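Local coordinates for AP endonuclease, family protein 2 (Mycobacterium smegmatis, PDB 5TNV) that binds a magnesium ion in a xylose isomerase-like TIM barrel and may act as an endonuclease, although its true reaction remains uncertain, at residues A[46-57]-A[74-82]; A[110-120]-A[168-176]. One frame throughout, in Å; residues are numbered along the deposited sequence.

Overall arrangement
Both contacts lie where loops after barrel strands meet the starts of outer helices of the TIM barrel, with centres 26 Å apart and nearest atoms about 6 Å apart, so they do not touch. They follow one another along the chain: interaction 1 is complete before interaction 2 begins. Interaction 1 joins the start of helix 51-63 to the loop between strand 68-70 and helix 83-95; interaction 2 joins the start of helix 116-133 and its preceding loop to helix 169-185. Helix 116-133 connects the two regions, since Ala79, in segment 74-82, packs on Asp122 and Leu126 of that helix. Each contact thus fastens a loop that follows a barrel strand to a neighbouring helix start.

Interaction 1: residues A[46-57]-A[74-82]; sequences IKDAPAGVWAKQ and AWVPLAALS
Val76 lies between two tryptophans of different segments: its CG2 methyl sits over the five-membered ring of Trp54, 3.6 Å from the centroid of that ring and 19° off its normal, and also covers a face of the ring of its own neighbour, Trp75. The first is a CH-pi contact, and a branched residue suits the place because CG1 can reach toward Trp54 CZ2 as well. The opposite face of Trp54 is covered by the backbone of Ala49, Pro50 and Ala51, which leaves the indole sandwiched. Its rotation is fixed by Trp54 NE1, which donates to Ile46 O at 2.9 Å with the oxygen in the ring plane; Ala49 N reaches the same oxygen from the other face of the carbonyl.

Trp75 points its edge at Gln57. With CG anti to the backbone N (chi1 175°), the indole swings toward helix 51-63, and Trp75 NE1 donates to Gln57 OE1 at 2.8 Å. The acceptor lies in the ring plane, but the donor stands above the amide's carbonyl plane, and the two planes are 55° apart. Ile46 divides its branches: CG1 lies obliquely by Trp75 NE1, at 4.0 Å, and against Val76 CG2, while CG2 packs on the backbone at Trp75 O, 3.4 Å away. Farther along, Lys47 CB rests 3.6 Å from Pro77 CD, apolar stem against rigid ring, while Leu81 CD1 approaches Trp54 CH2.

Arg85 of helix 83-95 bonds to the carbonyls of Lys47 and Ala49. This is packing at the rim of a TIM barrel, where the loop after strand 68-70 folds against the start of helix 51-63.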
# COMPACT_ATOMS: atom_id res chain seq x y z
N ILE A 46 -12.06 -21.53 21.58
CA ILE A 46 -11.47 -22.40 20.54
C ILE A 46 -10.87 -23.66 21.15
O ILE A 46 -10.77 -24.68 20.47
CB ILE A 46 -10.48 -21.60 19.68
CG1 ILE A 46 -10.27 -22.23 18.30
CG2 ILE A 46 -9.17 -21.36 20.38
CD1 ILE A 46 -11.48 -22.29 17.42
N LYS A 47 -10.41 -23.59 22.42
CA LYS A 47 -9.82 -24.79 23.02
C LYS A 47 -10.79 -25.96 23.09
O LYS A 47 -10.34 -27.10 23.16
CB LYS A 47 -9.29 -24.44 24.40
CG LYS A 47 -10.26 -24.36 25.45
CD LYS A 47 -9.58 -23.97 26.77
CE LYS A 47 -8.89 -25.16 27.46
NZ LYS A 47 -8.48 -24.87 28.86
N ASP A 48 -12.08 -25.70 23.09
CA ASP A 48 -13.12 -26.70 23.24
C ASP A 48 -13.72 -27.09 21.92
O ASP A 48 -14.64 -27.94 21.86
CB ASP A 48 -14.21 -26.19 24.19
CG ASP A 48 -13.70 -25.88 25.58
OD1 ASP A 48 -12.92 -26.71 26.10
OD2 ASP A 48 -14.07 -24.83 26.13
N ALA A 49 -13.30 -26.50 20.80
CA ALA A 49 -13.99 -26.71 19.52
C ALA A 49 -13.68 -28.06 18.90
O ALA A 49 -12.61 -28.60 19.12
CB ALA A 49 -13.59 -25.59 18.55
N PRO A 50 -14.58 -28.58 18.09
CA PRO A 50 -14.25 -29.80 17.34
C PRO A 50 -13.05 -29.53 16.42
O PRO A 50 -12.83 -28.42 15.93
CB PRO A 50 -15.50 -30.05 16.56
CG PRO A 50 -16.58 -29.24 17.14
CD PRO A 50 -15.93 -28.08 17.81
N ALA A 51 -12.29 -30.62 16.18
CA ALA A 51 -11.08 -30.49 15.39
C ALA A 51 -11.42 -29.91 14.00
O ALA A 51 -10.62 -29.24 13.39
CB ALA A 51 -10.33 -31.79 15.36
N GLY A 52 -12.58 -30.21 13.47
CA GLY A 52 -12.99 -29.70 12.17
C GLY A 52 -13.08 -28.19 12.10
O GLY A 52 -12.90 -27.59 11.03
N VAL A 53 -13.37 -27.53 13.21
CA VAL A 53 -13.36 -26.09 13.30
C VAL A 53 -11.92 -25.58 13.16
O VAL A 53 -11.66 -24.65 12.38
CB VAL A 53 -14.01 -25.66 14.60
CG1 VAL A 53 -13.85 -24.17 14.86
CG2 VAL A 53 -15.52 -25.95 14.55
N TRP A 54 -10.99 -26.15 13.87
CA TRP A 54 -9.58 -25.83 13.73
C TRP A 54 -9.17 -26.03 12.29
O TRP A 54 -8.42 -25.23 11.72
CB TRP A 54 -8.75 -26.73 14.62
CG TRP A 54 -9.03 -26.66 16.10
CD1 TRP A 54 -9.64 -25.69 16.80
CD2 TRP A 54 -8.68 -27.66 17.05
NE1 TRP A 54 -9.69 -25.99 18.13
CE2 TRP A 54 -9.11 -27.21 18.32
CE3 TRP A 54 -8.07 -28.92 16.99
CZ2 TRP A 54 -8.93 -27.95 19.49
CZ3 TRP A 54 -7.89 -29.64 18.14
CH2 TRP A 54 -8.32 -29.17 19.37
N ALA A 55 -9.61 -27.12 11.68
CA ALA A 55 -9.21 -27.45 10.32
C ALA A 55 -9.61 -26.36 9.34
O ALA A 55 -8.85 -26.04 8.43
CB ALA A 55 -9.84 -28.77 9.87
N LYS A 56 -10.80 -25.79 9.47
CA LYS A 56 -11.24 -24.75 8.55
C LYS A 56 -10.43 -23.47 8.71
O LYS A 56 -10.24 -22.74 7.73
CB LYS A 56 -12.73 -24.53 8.68
CG LYS A 56 -13.56 -25.68 8.07
CD LYS A 56 -14.92 -25.23 7.51
CE LYS A 56 -15.86 -26.40 7.25
NZ LYS A 56 -17.21 -26.22 7.88
N GLN A 57 -9.96 -23.17 9.91
CA GLN A 57 -9.08 -22.00 10.11
C GLN A 57 -7.73 -22.27 9.47
O GLN A 57 -7.23 -21.43 8.70
CB GLN A 57 -8.96 -21.70 11.61
CG GLN A 57 -10.24 -21.27 12.24
CD GLN A 57 -10.12 -21.10 13.74
OE1 GLN A 57 -9.57 -21.98 14.43
NE2 GLN A 57 -10.60 -19.97 14.25
N ALA A 74 -2.38 -17.59 21.64
CA ALA A 74 -3.60 -16.77 21.60
C ALA A 74 -4.71 -17.39 20.75
O ALA A 74 -5.77 -16.75 20.59
CB ALA A 74 -3.21 -15.38 21.09
N TRP A 75 -4.47 -18.57 20.23
CA TRP A 75 -5.38 -19.34 19.38
C TRP A 75 -5.64 -20.64 20.15
O TRP A 75 -5.99 -20.60 21.35
CB TRP A 75 -4.84 -19.44 17.96
CG TRP A 75 -5.62 -20.29 17.01
CD1 TRP A 75 -6.93 -20.18 16.68
CD2 TRP A 75 -5.13 -21.42 16.30
NE1 TRP A 75 -7.29 -21.16 15.80
CE2 TRP A 75 -6.20 -21.94 15.55
CE3 TRP A 75 -3.89 -22.07 16.19
CZ2 TRP A 75 -6.07 -23.07 14.73
CZ3 TRP A 75 -3.76 -23.18 15.40
CH2 TRP A 75 -4.85 -23.67 14.67
N VAL A 76 -5.50 -21.82 19.56
CA VAL A 76 -5.63 -23.08 20.29
C VAL A 76 -4.49 -23.17 21.31
O VAL A 76 -3.32 -23.12 20.90
CB VAL A 76 -5.60 -24.27 19.32
CG1 VAL A 76 -5.60 -25.57 20.08
CG2 VAL A 76 -6.73 -24.22 18.30
N PRO A 77 -4.79 -23.31 22.60
CA PRO A 77 -3.73 -23.28 23.62
C PRO A 77 -3.12 -24.64 23.78
O PRO A 77 -3.60 -25.46 24.63
CB PRO A 77 -4.46 -22.80 24.85
CG PRO A 77 -5.84 -23.39 24.69
CD PRO A 77 -6.11 -23.30 23.23
N LEU A 78 -2.07 -24.92 23.06
CA LEU A 78 -1.47 -26.26 23.06
C LEU A 78 -0.99 -26.67 24.45
O LEU A 78 -1.09 -27.85 24.79
CB LEU A 78 -0.32 -26.36 22.05
CG LEU A 78 -0.72 -26.13 20.60
CD1 LEU A 78 0.51 -26.22 19.70
CD2 LEU A 78 -1.78 -27.09 20.09
N ALA A 79 -0.50 -25.74 25.26
CA ALA A 79 -0.03 -26.09 26.58
C ALA A 79 -1.16 -26.59 27.48
O ALA A 79 -0.91 -27.26 28.46
CB ALA A 79 0.70 -24.90 27.20
N ALA A 80 -2.39 -26.21 27.19
CA ALA A 80 -3.56 -26.52 28.00
C ALA A 80 -4.31 -27.76 27.53
O ALA A 80 -5.11 -28.28 28.28
CB ALA A 80 -4.54 -25.34 28.02
N LEU A 81 -4.11 -28.21 26.31
CA LEU A 81 -4.84 -29.38 25.81
C LEU A 81 -4.40 -30.65 26.46
O LEU A 81 -3.23 -30.85 26.80
CB LEU A 81 -4.66 -29.51 24.29
CG LEU A 81 -5.30 -28.43 23.40
CD1 LEU A 81 -5.02 -28.79 21.94
CD2 LEU A 81 -6.78 -28.26 23.65
N SER A 82 -5.36 -31.58 26.58
CA SER A 82 -5.00 -32.92 26.94
C SER A 82 -4.14 -33.53 25.85
O SER A 82 -4.14 -33.10 24.69
CB SER A 82 -6.24 -33.78 27.08
OG SER A 82 -6.89 -33.96 25.82

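Interaction 2: residues A[110-120]-A[168-176]; sequences IVDVENGEKNL and LRDLAIERV
In this TIM barrel two outer helices, 116-133 and 169-185, run side by side, and the contact joins the start of the first, with the loop leading into it, to the start of the second. Their short segments here point nearly the same way, 20° apart, with axes 12.1 Å from each other, a separation bridged by Arg175 and by the loop residues Ile110 and Val111.

Val111 faces helix 169-185. Its CG1, anti to the carbonyl carbon (chi1 -66°), lies 3.7 Å from Ala172 N and also meets Leu171 CG, while the small Ala172 lets the valine come close to the helix backbone. Leu168 CD1 covers Val111 O. Ile110 and Arg175 slide past each other in opposite directions, with Ile110 CD1 3.7 Å from Arg175 CB and 4.0 Å from Val176 CG2. Val176 continues inward to Leu190 and Leu192 of strand 189-193.

A long arginine suits its place because its stem is apolar and its end polar. The chain is extended from CG to NE, crosses Leu120 at about a right angle with Leu120 CD2 3.9 Å from Arg175 CD, and has Leu171 CD2 of its own helix over one guanidinium face. Two waters link the head onward, one accepting from NH1, the other from NH2; their further bonds, to Asp112 O and Glu117 OE2, are weak. Glu117 itself makes no direct salt bridge, though its opposite charge may still favour the arginine. Asp112 forms an Asx motif, OD1 accepting from Asn115 N ahead of helix 116-133. Two residues before Asp112, Ile110 O accepts from Arg175 NH1 at 2.8 Å, the oxygen in the guanidinium plane and the C=O...N angle 164°.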
# COMPACT_ATOMS: atom_id res chain seq x y z
N ILE A 110 6.69 -14.10 31.60
CA ILE A 110 7.16 -14.96 32.68
C ILE A 110 7.45 -14.16 33.95
O ILE A 110 7.76 -14.79 34.98
CB ILE A 110 8.34 -15.84 32.23
CG1 ILE A 110 9.59 -15.02 31.96
CG2 ILE A 110 7.93 -16.75 31.09
CD1 ILE A 110 10.75 -15.69 31.29
N VAL A 111 7.31 -12.83 33.93
CA VAL A 111 7.34 -12.03 35.16
C VAL A 111 6.05 -11.26 35.35
O VAL A 111 6.02 -10.34 36.16
CB VAL A 111 8.59 -11.14 35.28
CG1 VAL A 111 9.85 -11.98 35.42
CG2 VAL A 111 8.70 -10.14 34.13
N ASP A 112 4.96 -11.66 34.69
CA ASP A 112 3.64 -11.12 35.04
C ASP A 112 3.43 -11.28 36.54
O ASP A 112 3.72 -12.35 37.11
CB ASP A 112 2.60 -11.89 34.25
CG ASP A 112 1.20 -11.31 34.30
OD1 ASP A 112 0.51 -11.56 35.33
OD2 ASP A 112 0.82 -10.62 33.33
N VAL A 113 2.92 -10.23 37.19
CA VAL A 113 2.81 -10.32 38.66
C VAL A 113 1.83 -11.40 39.10
O VAL A 113 2.15 -12.11 40.06
CB VAL A 113 2.46 -8.94 39.24
CG1 VAL A 113 2.26 -9.02 40.75
CG2 VAL A 113 3.55 -7.91 38.97
N GLU A 114 0.69 -11.52 38.44
CA GLU A 114 -0.29 -12.49 38.79
C GLU A 114 -0.03 -13.86 38.18
O GLU A 114 -0.24 -14.90 38.80
CB GLU A 114 -1.68 -11.99 38.34
CG GLU A 114 -2.07 -10.74 39.14
CD GLU A 114 -2.16 -10.97 40.64
OE1 GLU A 114 -2.77 -12.00 41.02
OE2 GLU A 114 -1.63 -10.11 41.37
N ASN A 115 0.38 -13.90 36.93
CA ASN A 115 0.46 -15.15 36.17
C ASN A 115 1.83 -15.56 35.76
O ASN A 115 1.95 -16.51 34.97
CB ASN A 115 -0.48 -14.98 34.94
CG ASN A 115 -1.92 -14.90 35.43
OD1 ASN A 115 -2.27 -15.69 36.32
ND2 ASN A 115 -2.64 -13.94 34.83
N GLY A 116 2.90 -14.94 36.25
CA GLY A 116 4.24 -15.25 35.79
C GLY A 116 4.66 -16.68 35.98
O GLY A 116 5.23 -17.29 35.09
N GLU A 117 4.35 -17.24 37.16
CA GLU A 117 4.73 -18.64 37.39
C GLU A 117 3.95 -19.60 36.47
O GLU A 117 4.51 -20.57 35.92
CB GLU A 117 4.54 -19.07 38.84
CG GLU A 117 5.52 -18.33 39.75
CD GLU A 117 5.56 -18.76 41.17
OE1 GLU A 117 6.03 -19.84 41.48
OE2 GLU A 117 5.16 -17.97 42.03
N LYS A 118 2.65 -19.33 36.23
CA LYS A 118 1.86 -20.11 35.26
C LYS A 118 2.45 -20.00 33.87
O LYS A 118 2.55 -21.00 33.13
CB LYS A 118 0.40 -19.63 35.27
CG LYS A 118 -0.45 -20.21 34.17
CD LYS A 118 -1.87 -19.64 34.09
CE LYS A 118 -2.68 -20.05 32.86
NZ LYS A 118 -2.02 -21.18 32.16
N ASN A 119 2.80 -18.76 33.48
CA ASN A 119 3.38 -18.55 32.15
C ASN A 119 4.71 -19.26 31.97
O ASN A 119 4.98 -19.80 30.91
CB ASN A 119 3.47 -17.03 31.91
CG ASN A 119 2.11 -16.37 31.80
OD1 ASN A 119 1.07 -17.03 31.55
ND2 ASN A 119 2.05 -15.06 32.00
N LEU A 120 5.53 -19.25 33.05
CA LEU A 120 6.79 -20.00 33.02
C LEU A 120 6.53 -21.47 32.81
O LEU A 120 7.21 -22.14 32.00
CB LEU A 120 7.54 -19.71 34.31
CG LEU A 120 8.89 -20.43 34.48
CD1 LEU A 120 9.92 -19.96 33.48
CD2 LEU A 120 9.42 -20.23 35.91
N LEU A 168 12.24 -6.38 38.68
CA LEU A 168 12.00 -7.78 38.25
C LEU A 168 12.93 -8.18 37.13
O LEU A 168 12.84 -9.24 36.60
CB LEU A 168 10.54 -7.99 37.91
CG LEU A 168 9.51 -7.88 39.03
CD1 LEU A 168 8.09 -8.04 38.49
CD2 LEU A 168 9.79 -8.88 40.17
N ARG A 169 13.90 -7.32 36.78
CA ARG A 169 14.79 -7.69 35.68
C ARG A 169 15.64 -8.91 35.98
O ARG A 169 15.85 -9.78 35.15
CB ARG A 169 15.68 -6.50 35.28
CG ARG A 169 16.52 -6.69 34.05
CD ARG A 169 17.38 -5.49 33.68
NE ARG A 169 18.20 -5.68 32.49
CZ ARG A 169 19.40 -6.25 32.38
NH1 ARG A 169 20.01 -6.76 33.45
NH2 ARG A 169 19.99 -6.35 31.20
N ASP A 170 16.17 -8.98 37.22
CA ASP A 170 16.98 -10.13 37.60
C ASP A 170 16.14 -11.42 37.57
O ASP A 170 16.63 -12.46 37.10
CB ASP A 170 17.61 -10.01 39.01
CG ASP A 170 18.88 -9.20 38.94
OD1 ASP A 170 19.55 -9.06 37.88
OD2 ASP A 170 19.13 -8.70 40.07
N LEU A 171 14.90 -11.35 38.02
CA LEU A 171 14.01 -12.52 37.96
C LEU A 171 13.76 -12.96 36.52
O LEU A 171 13.73 -14.14 36.15
CB LEU A 171 12.71 -12.23 38.69
CG LEU A 171 11.76 -13.43 38.80
CD1 LEU A 171 12.40 -14.56 39.54
CD2 LEU A 171 10.47 -12.98 39.45
N ALA A 172 13.55 -11.97 35.65
CA ALA A 172 13.38 -12.22 34.22
C ALA A 172 14.58 -12.94 33.65
O ALA A 172 14.41 -13.93 32.93
CB ALA A 172 13.12 -10.93 33.45
N ILE A 173 15.78 -12.49 33.96
CA ILE A 173 17.00 -13.13 33.45
C ILE A 173 17.08 -14.57 33.94
O ILE A 173 17.40 -15.52 33.20
CB ILE A 173 18.26 -12.30 33.79
CG1 ILE A 173 18.24 -10.97 32.96
CG2 ILE A 173 19.49 -13.11 33.59
CD1 ILE A 173 19.30 -9.97 33.43
N GLU A 174 16.79 -14.77 35.24
CA GLU A 174 16.84 -16.11 35.85
C GLU A 174 15.88 -17.03 35.13
O GLU A 174 16.24 -18.18 34.82
CB GLU A 174 16.47 -16.03 37.35
CG GLU A 174 16.39 -17.28 38.18
CD GLU A 174 15.88 -16.97 39.60
OE1 GLU A 174 16.26 -15.95 40.22
OE2 GLU A 174 15.05 -17.73 40.14
N ARG A 175 14.66 -16.56 34.90
CA ARG A 175 13.64 -17.42 34.26
C ARG A 175 13.94 -17.67 32.78
O ARG A 175 13.71 -18.76 32.27
CB ARG A 175 12.26 -16.86 34.50
CG ARG A 175 11.86 -17.02 35.97
CD ARG A 175 10.47 -16.46 36.26
NE ARG A 175 10.12 -16.74 37.64
CZ ARG A 175 9.04 -16.31 38.27
NH1 ARG A 175 8.12 -15.58 37.66
NH2 ARG A 175 8.80 -16.58 39.56
N VAL A 176 14.49 -16.69 32.08
CA VAL A 176 14.97 -16.89 30.71
C VAL A 176 16.02 -17.97 30.67
O VAL A 176 15.97 -18.84 29.80
CB VAL A 176 15.47 -15.55 30.11
CG1 VAL A 176 16.28 -15.82 28.86
CG2 VAL A 176 14.26 -14.66 29.79
O HOH W 1 6.07 -14.10 38.94
O HOH W 2 6.86 -15.14 41.33